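Dihydroxyacetone kinase (Citrobacter freundii, PDB 1UN8) phosphorylates dihydroxyacetone at the expense of ATP, giving dihydroxyacetone phosphate, and works as a homodimer that needs magnesium or calcium ions. Local coordinates at residues I156-R168 with S313-W327. Sequence-based numbering, arbitrary orientation.
Sequences ILVHKIAGYFAER and SIEKALLTEVETSNW
Lys160 lies across one face of the Trp327 indole, its CE 3.6 Å from the centroid of the five-membered ring, a CH-pi contact, while Leu157 CD2 meets the ring at its edge. The Tyr164 ring receives an off-centre CH-pi contact from Ala317 CA, carries Arg168 CD over one face, and has Thr320 CB at its edge; Ser313 CB adjoins the edge of the Phe165 ring. These groups join helices of the two mixed beta-sheets of the DhaK domain: helix 156-167, lying against strand 104-109 of one sheet, crosses helix 314-319, which follows strand 301-309 of the other, at a right angle (90°). With CG anti to the backbone N (chi1 -162°) and bends at chi2 and chi4, Lys160 carries its ammonium past the indole to the C-terminal end of the short helix. There the partial negative charge of the helix end would be expected to favour the buried ammonium. Lys160 NZ donates to Ala317 O (2.7 Å) and Thr320 O (2.8 Å), and weakly to Leu318 O. Ala317 O also accepts from Thr320 OG1, which approaches from above the carbonyl plane. A water links the two segments, donating to Thr320 OG1 (2.7 Å) and accepting from Arg168 NH1 (3.0 Å).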
ATOM      1  N   ILE A 156      17.311  -4.798  -0.805  1.00 41.04           N
ATOM      2  CA  ILE A 156      17.326  -4.321   0.564  1.00 41.77           C
ATOM      3  C   ILE A 156      17.829  -5.375   1.538  1.00 42.12           C
ATOM      4  O   ILE A 156      18.336  -5.041   2.607  1.00 42.55           O
ATOM      5  CB  ILE A 156      15.939  -3.812   1.025  1.00 41.05           C
ATOM      6  CG1 ILE A 156      14.927  -4.953   0.985  1.00 40.30           C
ATOM      7  CG2 ILE A 156      15.520  -2.603   0.183  1.00 39.41           C
ATOM      8  CD1 ILE A 156      13.968  -4.941   2.180  1.00 42.75           C
ATOM      9  N   LEU A 157      17.686  -6.650   1.200  1.00 42.46           N
ATOM     10  CA  LEU A 157      18.194  -7.669   2.100  1.00 42.27           C
ATOM     11  C   LEU A 157      19.709  -7.542   2.072  1.00 43.52           C
ATOM     12  O   LEU A 157      20.390  -7.869   3.047  1.00 44.58           O
ATOM     13  CB  LEU A 157      17.772  -9.064   1.655  1.00 41.69           C
ATOM     14  CG  LEU A 157      16.271  -9.340   1.719  1.00 42.78           C
ATOM     15  CD1 LEU A 157      16.038 -10.801   1.348  1.00 42.84           C
ATOM     16  CD2 LEU A 157      15.725  -9.031   3.107  1.00 37.48           C
ATOM     17  N   VAL A 158      20.234  -7.050   0.952  1.00 42.86           N
ATOM     18  CA  VAL A 158      21.667  -6.862   0.817  1.00 43.54           C
ATOM     19  C   VAL A 158      22.070  -5.664   1.675  1.00 45.39           C
ATOM     20  O   VAL A 158      23.112  -5.684   2.332  1.00 46.48           O
ATOM     21  CB  VAL A 158      22.068  -6.631  -0.658  1.00 42.46           C
ATOM     22  CG1 VAL A 158      23.542  -6.285  -0.756  1.00 41.45           C
ATOM     23  CG2 VAL A 158      21.790  -7.891  -1.466  1.00 41.93           C
ATOM     24  N   HIS A 159      21.241  -4.623   1.684  1.00 46.16           N
ATOM     25  CA  HIS A 159      21.540  -3.448   2.498  1.00 46.44           C
ATOM     26  C   HIS A 159      21.655  -3.891   3.958  1.00 45.35           C
ATOM     27  O   HIS A 159      22.559  -3.485   4.674  1.00 44.23           O
ATOM     28  CB  HIS A 159      20.422  -2.396   2.405  1.00 46.37           C
ATOM     29  CG  HIS A 159      20.359  -1.669   1.097  1.00 46.53           C
ATOM     30  ND1 HIS A 159      21.359  -1.743   0.152  1.00 47.18           N
ATOM     31  CD2 HIS A 159      19.447  -0.791   0.612  1.00 45.82           C
ATOM     32  CE1 HIS A 159      21.068  -0.940  -0.859  1.00 46.85           C
ATOM     33  NE2 HIS A 159      19.914  -0.349  -0.601  1.00 45.63           N
ATOM     34  N   LYS A 160      20.722  -4.736   4.377  1.00 45.91           N
ATOM     35  CA  LYS A 160      20.663  -5.229   5.746  1.00 47.60           C
ATOM     36  C   LYS A 160      21.961  -5.881   6.203  1.00 49.08           C
ATOM     37  O   LYS A 160      22.475  -5.587   7.283  1.00 49.34           O
ATOM     38  CB  LYS A 160      19.517  -6.236   5.886  1.00 46.98           C
ATOM     39  CG  LYS A 160      19.081  -6.496   7.323  1.00 46.29           C
ATOM     40  CD  LYS A 160      18.669  -5.189   8.006  1.00 45.09           C
ATOM     41  CE  LYS A 160      18.164  -5.436   9.420  1.00 44.57           C
ATOM     42  NZ  LYS A 160      19.214  -6.002  10.315  1.00 44.03           N
ATOM     43  N   ILE A 161      22.478  -6.788   5.385  1.00 50.53           N
ATOM     44  CA  ILE A 161      23.715  -7.483   5.705  1.00 51.17           C
ATOM     45  C   ILE A 161      24.907  -6.528   5.668  1.00 51.22           C
ATOM     46  O   ILE A 161      25.739  -6.527   6.581  1.00 50.66           O
ATOM     47  CB  ILE A 161      23.927  -8.662   4.730  1.00 51.45           C
ATOM     48  CG1 ILE A 161      23.141  -9.875   5.235  1.00 52.23           C
ATOM     49  CG2 ILE A 161      25.405  -8.950   4.558  1.00 49.19           C
ATOM     50  CD1 ILE A 161      23.926 -10.734   6.205  1.00 57.85           C
ATOM     51  N   ALA A 162      24.988  -5.719   4.620  1.00 50.19           N
ATOM     52  CA  ALA A 162      26.076  -4.768   4.511  1.00 51.59           C
ATOM     53  C   ALA A 162      26.074  -3.850   5.733  1.00 53.07           C
ATOM     54  O   ALA A 162      27.120  -3.580   6.331  1.00 52.98           O
ATOM     55  CB  ALA A 162      25.916  -3.948   3.242  1.00 51.50           C
ATOM     56  N   GLY A 163      24.886  -3.376   6.099  1.00 53.37           N
ATOM     57  CA  GLY A 163      24.758  -2.480   7.229  1.00 55.28           C
ATOM     58  C   GLY A 163      25.229  -3.086   8.535  1.00 55.78           C
ATOM     59  O   GLY A 163      25.875  -2.416   9.342  1.00 56.75           O
ATOM     60  N   TYR A 164      24.898  -4.352   8.747  1.00 55.81           N
ATOM     61  CA  TYR A 164      25.289  -5.050   9.961  1.00 56.45           C
ATOM     62  C   TYR A 164      26.791  -4.913  10.192  1.00 56.50           C
ATOM     63  O   TYR A 164      27.226  -4.412  11.228  1.00 56.94           O
ATOM     64  CB  TYR A 164      24.935  -6.530   9.851  1.00 57.49           C
ATOM     65  CG  TYR A 164      25.349  -7.335  11.056  1.00 59.95           C
ATOM     66  CD1 TYR A 164      24.540  -7.388  12.191  1.00 60.82           C
ATOM     67  CD2 TYR A 164      26.570  -8.014  11.082  1.00 59.89           C
ATOM     68  CE1 TYR A 164      24.939  -8.097  13.329  1.00 61.73           C
ATOM     69  CE2 TYR A 164      26.981  -8.723  12.214  1.00 61.04           C
ATOM     70  CZ  TYR A 164      26.161  -8.761  13.334  1.00 62.11           C
ATOM     71  OH  TYR A 164      26.563  -9.449  14.465  1.00 62.83           O
ATOM     72  N   PHE A 165      27.576  -5.352   9.218  1.00 54.86           N
ATOM     73  CA  PHE A 165      29.022  -5.296   9.320  1.00 55.22           C
ATOM     74  C   PHE A 165      29.594  -3.884   9.351  1.00 55.87           C
ATOM     75  O   PHE A 165      30.488  -3.601  10.144  1.00 56.26           O
ATOM     76  CB  PHE A 165      29.644  -6.112   8.184  1.00 55.10           C
ATOM     77  CG  PHE A 165      29.382  -7.592   8.299  1.00 55.23           C
ATOM     78  CD1 PHE A 165      30.090  -8.368   9.213  1.00 55.47           C
ATOM     79  CD2 PHE A 165      28.381  -8.199   7.546  1.00 55.03           C
ATOM     80  CE1 PHE A 165      29.802  -9.732   9.379  1.00 55.57           C
ATOM     81  CE2 PHE A 165      28.083  -9.559   7.703  1.00 54.73           C
ATOM     82  CZ  PHE A 165      28.796 -10.326   8.624  1.00 55.51           C
ATOM     83  N   ALA A 166      29.081  -2.993   8.509  1.00 56.60           N
ATOM     84  CA  ALA A 166      29.581  -1.622   8.477  1.00 57.44           C
ATOM     85  C   ALA A 166      29.433  -0.901   9.818  1.00 58.65           C
ATOM     86  O   ALA A 166      30.357  -0.208  10.252  1.00 59.48           O
ATOM     87  CB  ALA A 166      28.880  -0.828   7.381  1.00 56.38           C
ATOM     88  N   GLU A 167      28.280  -1.057  10.468  1.00 59.21           N
ATOM     89  CA  GLU A 167      28.038  -0.405  11.756  1.00 60.59           C
ATOM     90  C   GLU A 167      28.974  -0.917  12.833  1.00 60.02           C
ATOM     91  O   GLU A 167      29.373  -0.172  13.724  1.00 60.87           O
ATOM     92  CB  GLU A 167      26.588  -0.619  12.214  1.00 61.14           C
ATOM     93  CG  GLU A 167      25.590   0.300  11.530  1.00 63.55           C
ATOM     94  CD  GLU A 167      25.637   1.723  12.060  1.00 64.03           C
ATOM     95  OE1 GLU A 167      25.167   2.644  11.349  1.00 62.85           O
ATOM     96  OE2 GLU A 167      26.129   1.913  13.196  1.00 64.82           O
ATOM     97  N   ARG A 168      29.325  -2.193  12.731  1.00 58.96           N
ATOM     98  CA  ARG A 168      30.198  -2.833  13.695  1.00 59.05           C
ATOM     99  C   ARG A 168      31.682  -2.680  13.380  1.00 59.44           C
ATOM    100  O   ARG A 168      32.496  -3.510  13.764  1.00 60.16           O
ATOM    101  CB  ARG A 168      29.803  -4.303  13.822  1.00 58.03           C
ATOM    102  CG  ARG A 168      28.407  -4.431  14.391  1.00 57.65           C
ATOM    103  CD  ARG A 168      27.859  -5.842  14.417  1.00 57.37           C
ATOM    104  NE  ARG A 168      26.587  -5.860  15.135  1.00 58.22           N
ATOM    105  CZ  ARG A 168      25.493  -5.203  14.749  1.00 59.06           C
ATOM    106  NH1 ARG A 168      25.502  -4.475  13.635  1.00 58.03           N
ATOM    107  NH2 ARG A 168      24.394  -5.253  15.495  1.00 59.61           N
ATOM    108  N   SER A 313      26.515 -15.929   8.609  1.00 69.47           N
ATOM    109  CA  SER A 313      26.112 -14.692   9.252  1.00 69.04           C
ATOM    110  C   SER A 313      24.809 -14.068   8.754  1.00 68.51           C
ATOM    111  O   SER A 313      24.291 -13.143   9.378  1.00 69.54           O
ATOM    112  CB  SER A 313      27.242 -13.672   9.107  1.00 69.46           C
ATOM    113  OG  SER A 313      28.436 -14.144   9.701  1.00 70.52           O
ATOM    114  N   ILE A 314      24.277 -14.556   7.639  1.00 66.77           N
ATOM    115  CA  ILE A 314      23.056 -13.985   7.083  1.00 63.68           C
ATOM    116  C   ILE A 314      21.949 -13.800   8.123  1.00 61.62           C
ATOM    117  O   ILE A 314      21.530 -12.676   8.391  1.00 60.00           O
ATOM    118  CB  ILE A 314      22.504 -14.847   5.890  1.00 64.22           C
ATOM    119  CG1 ILE A 314      23.433 -14.732   4.677  1.00 62.98           C
ATOM    120  CG2 ILE A 314      21.103 -14.389   5.506  1.00 61.01           C
ATOM    121  CD1 ILE A 314      23.554 -13.335   4.128  1.00 65.28           C
ATOM    122  N   GLU A 315      21.484 -14.899   8.711  1.00 60.18           N
ATOM    123  CA  GLU A 315      20.399 -14.828   9.686  1.00 59.27           C
ATOM    124  C   GLU A 315      20.672 -13.889  10.855  1.00 58.18           C
ATOM    125  O   GLU A 315      19.794 -13.140  11.275  1.00 57.13           O
ATOM    126  CB  GLU A 315      20.071 -16.223  10.214  1.00 58.40           C
ATOM    127  CG  GLU A 315      18.793 -16.260  11.023  1.00 58.89           C
ATOM    128  CD  GLU A 315      18.529 -17.616  11.632  1.00 59.58           C
ATOM    129  OE1 GLU A 315      17.389 -17.878  12.071  1.00 59.75           O
ATOM    130  OE2 GLU A 315      19.474 -18.420  11.683  1.00 60.52           O
ATOM    131  N   LYS A 316      21.886 -13.939  11.386  1.00 58.37           N
ATOM    132  CA  LYS A 316      22.263 -13.081  12.503  1.00 58.34           C
ATOM    133  C   LYS A 316      22.058 -11.630  12.096  1.00 56.50           C
ATOM    134  O   LYS A 316      21.451 -10.849  12.825  1.00 55.39           O
ATOM    135  CB  LYS A 316      23.733 -13.316  12.874  1.00 61.22           C
ATOM    136  CG  LYS A 316      24.252 -12.445  14.010  1.00 63.64           C
ATOM    137  CD  LYS A 316      25.770 -12.572  14.167  1.00 66.61           C
ATOM    138  CE  LYS A 316      26.191 -13.999  14.519  1.00 69.21           C
ATOM    139  NZ  LYS A 316      27.654 -14.137  14.800  1.00 69.28           N
ATOM    140  N   ALA A 317      22.553 -11.288  10.912  1.00 54.94           N
ATOM    141  CA  ALA A 317      22.455  -9.933  10.382  1.00 55.40           C
ATOM    142  C   ALA A 317      21.030  -9.480  10.042  1.00 55.49           C
ATOM    143  O   ALA A 317      20.701  -8.298  10.170  1.00 55.15           O
ATOM    144  CB  ALA A 317      23.350  -9.799   9.157  1.00 53.54           C
ATOM    145  N   LEU A 318      20.189 -10.405   9.600  1.00 55.24           N
ATOM    146  CA  LEU A 318      18.822 -10.048   9.269  1.00 55.31           C
ATOM    147  C   LEU A 318      18.045  -9.654  10.511  1.00 55.19           C
ATOM    148  O   LEU A 318      17.327  -8.658  10.516  1.00 55.50           O
ATOM    149  CB  LEU A 318      18.099 -11.212   8.597  1.00 55.88           C
ATOM    150  CG  LEU A 318      18.377 -11.515   7.128  1.00 57.32           C
ATOM    151  CD1 LEU A 318      17.393 -12.586   6.654  1.00 56.66           C
ATOM    152  CD2 LEU A 318      18.227 -10.247   6.295  1.00 55.91           C
ATOM    153  N   LEU A 319      18.209 -10.435  11.568  1.00 55.19           N
ATOM    154  CA  LEU A 319      17.489 -10.212  12.811  1.00 55.53           C
ATOM    155  C   LEU A 319      17.932  -9.067  13.705  1.00 54.76           C
ATOM    156  O   LEU A 319      17.272  -8.775  14.692  1.00 55.20           O
ATOM    157  CB  LEU A 319      17.489 -11.505  13.606  1.00 56.91           C
ATOM    158  CG  LEU A 319      16.935 -12.679  12.793  1.00 59.17           C
ATOM    159  CD1 LEU A 319      17.223 -13.962  13.522  1.00 59.47           C
ATOM    160  CD2 LEU A 319      15.438 -12.513  12.565  1.00 58.92           C
ATOM    161  N   THR A 320      19.028  -8.407  13.370  1.00 55.20           N
ATOM    162  CA  THR A 320      19.496  -7.307  14.199  1.00 57.09           C
ATOM    163  C   THR A 320      18.619  -6.090  14.021  1.00 56.68           C
ATOM    164  O   THR A 320      18.219  -5.771  12.908  1.00 58.85           O
ATOM    165  CB  THR A 320      20.937  -6.921  13.858  1.00 58.49           C
ATOM    166  OG1 THR A 320      21.010  -6.495  12.492  1.00 59.58           O
ATOM    167  CG2 THR A 320      21.866  -8.108  14.054  1.00 59.01           C
ATOM    168  N   GLU A 321      18.310  -5.408  15.114  1.00 56.72           N
ATOM    169  CA  GLU A 321      17.484  -4.215  15.016  1.00 56.42           C
ATOM    170  C   GLU A 321      18.292  -3.124  14.337  1.00 54.06           C
ATOM    171  O   GLU A 321      19.512  -3.058  14.489  1.00 53.20           O
ATOM    172  CB  GLU A 321      17.062  -3.726  16.403  1.00 59.15           C
ATOM    173  CG  GLU A 321      16.347  -4.760  17.253  1.00 65.02           C
ATOM    174  CD  GLU A 321      15.903  -4.196  18.600  1.00 69.01           C
ATOM    175  OE1 GLU A 321      16.748  -3.619  19.325  1.00 70.88           O
ATOM    176  OE2 GLU A 321      14.705  -4.335  18.935  1.00 70.55           O
ATOM    177  N   VAL A 322      17.610  -2.276  13.576  1.00 52.48           N
ATOM    178  CA  VAL A 322      18.262  -1.151  12.908  1.00 51.04           C
ATOM    179  C   VAL A 322      17.384   0.065  13.173  1.00 50.26           C
ATOM    180  O   VAL A 322      16.347  -0.062  13.824  1.00 50.03           O
ATOM    181  CB  VAL A 322      18.398  -1.393  11.383  1.00 50.45           C
ATOM    182  CG1 VAL A 322      19.245  -2.633  11.134  1.00 48.26           C
ATOM    183  CG2 VAL A 322      17.017  -1.558  10.745  1.00 49.54           C
ATOM    184  N   GLU A 323      17.788   1.235  12.693  1.00 50.35           N
ATOM    185  CA  GLU A 323      16.983   2.432  12.902  1.00 50.52           C
ATOM    186  C   GLU A 323      16.655   3.099  11.578  1.00 50.17           C
ATOM    187  O   GLU A 323      17.339   4.035  11.157  1.00 50.63           O
ATOM    188  CB  GLU A 323      17.716   3.431  13.785  1.00 51.74           C
ATOM    189  CG  GLU A 323      18.284   2.824  15.033  1.00 54.80           C
ATOM    190  CD  GLU A 323      18.814   3.868  15.979  1.00 56.57           C
ATOM    191  OE1 GLU A 323      19.289   4.927  15.493  1.00 57.44           O
ATOM    192  OE2 GLU A 323      18.758   3.617  17.204  1.00 56.46           O
ATOM    193  N   THR A 324      15.601   2.622  10.928  1.00 49.40           N
ATOM    194  CA  THR A 324      15.185   3.185   9.651  1.00 48.83           C
ATOM    195  C   THR A 324      13.680   3.419   9.620  1.00 46.74           C
ATOM    196  O   THR A 324      12.939   2.900  10.455  1.00 44.93           O
ATOM    197  CB  THR A 324      15.563   2.249   8.488  1.00 50.45           C
ATOM    198  OG1 THR A 324      14.926   0.976   8.674  1.00 50.67           O
ATOM    199  CG2 THR A 324      17.078   2.054   8.429  1.00 49.06           C
ATOM    200  N   SER A 325      13.228   4.193   8.645  1.00 45.75           N
ATOM    201  CA  SER A 325      11.808   4.480   8.544  1.00 45.65           C
ATOM    202  C   SER A 325      10.966   3.283   8.165  1.00 45.18           C
ATOM    203  O   SER A 325       9.789   3.218   8.520  1.00 44.56           O
ATOM    204  CB  SER A 325      11.553   5.571   7.509  1.00 45.67           C
ATOM    205  OG  SER A 325      12.221   6.775   7.847  1.00 51.31           O
ATOM    206  N   ASN A 326      11.543   2.320   7.434  1.00 46.13           N
ATOM    207  CA  ASN A 326      10.698   1.229   6.947  1.00 45.68           C
ATOM    208  C   ASN A 326      11.171  -0.225   7.062  1.00 46.64           C
ATOM    209  O   ASN A 326      10.499  -1.114   6.550  1.00 46.51           O
ATOM    210  CB  ASN A 326      10.349   1.519   5.484  1.00 43.26           C
ATOM    211  CG  ASN A 326       9.617   2.821   5.312  1.00 42.13           C
ATOM    212  OD1 ASN A 326       8.398   2.888   5.403  1.00 42.71           O
ATOM    213  ND2 ASN A 326      10.371   3.876   5.035  1.00 42.31           N
ATOM    214  N   TRP A 327      12.300  -0.503   7.706  1.00 46.23           N
ATOM    215  CA  TRP A 327      12.702  -1.898   7.815  1.00 45.44           C
ATOM    216  C   TRP A 327      11.651  -2.600   8.653  1.00 45.78           C
ATOM    217  O   TRP A 327      11.289  -2.129   9.732  1.00 46.47           O
ATOM    218  CB  TRP A 327      14.132  -2.036   8.387  1.00 46.06           C
ATOM    219  CG  TRP A 327      14.452  -3.458   8.673  1.00 46.51           C
ATOM    220  CD1 TRP A 327      14.396  -4.097   9.881  1.00 46.15           C
ATOM    221  CD2 TRP A 327      14.808  -4.453   7.708  1.00 47.50           C
ATOM    222  NE1 TRP A 327      14.687  -5.431   9.726  1.00 47.10           N
ATOM    223  CE2 TRP A 327      14.945  -5.679   8.404  1.00 48.35           C
ATOM    224  CE3 TRP A 327      15.022  -4.433   6.323  1.00 46.61           C
ATOM    225  CZ2 TRP A 327      15.286  -6.874   7.759  1.00 48.11           C
ATOM    226  CZ3 TRP A 327      15.360  -5.618   5.683  1.00 47.52           C
ATOM    227  CH2 TRP A 327      15.489  -6.824   6.402  1.00 47.79           C
TER
HETATM  228  O   HOH W   1      22.767  -4.447  12.397  1.00 48.22           O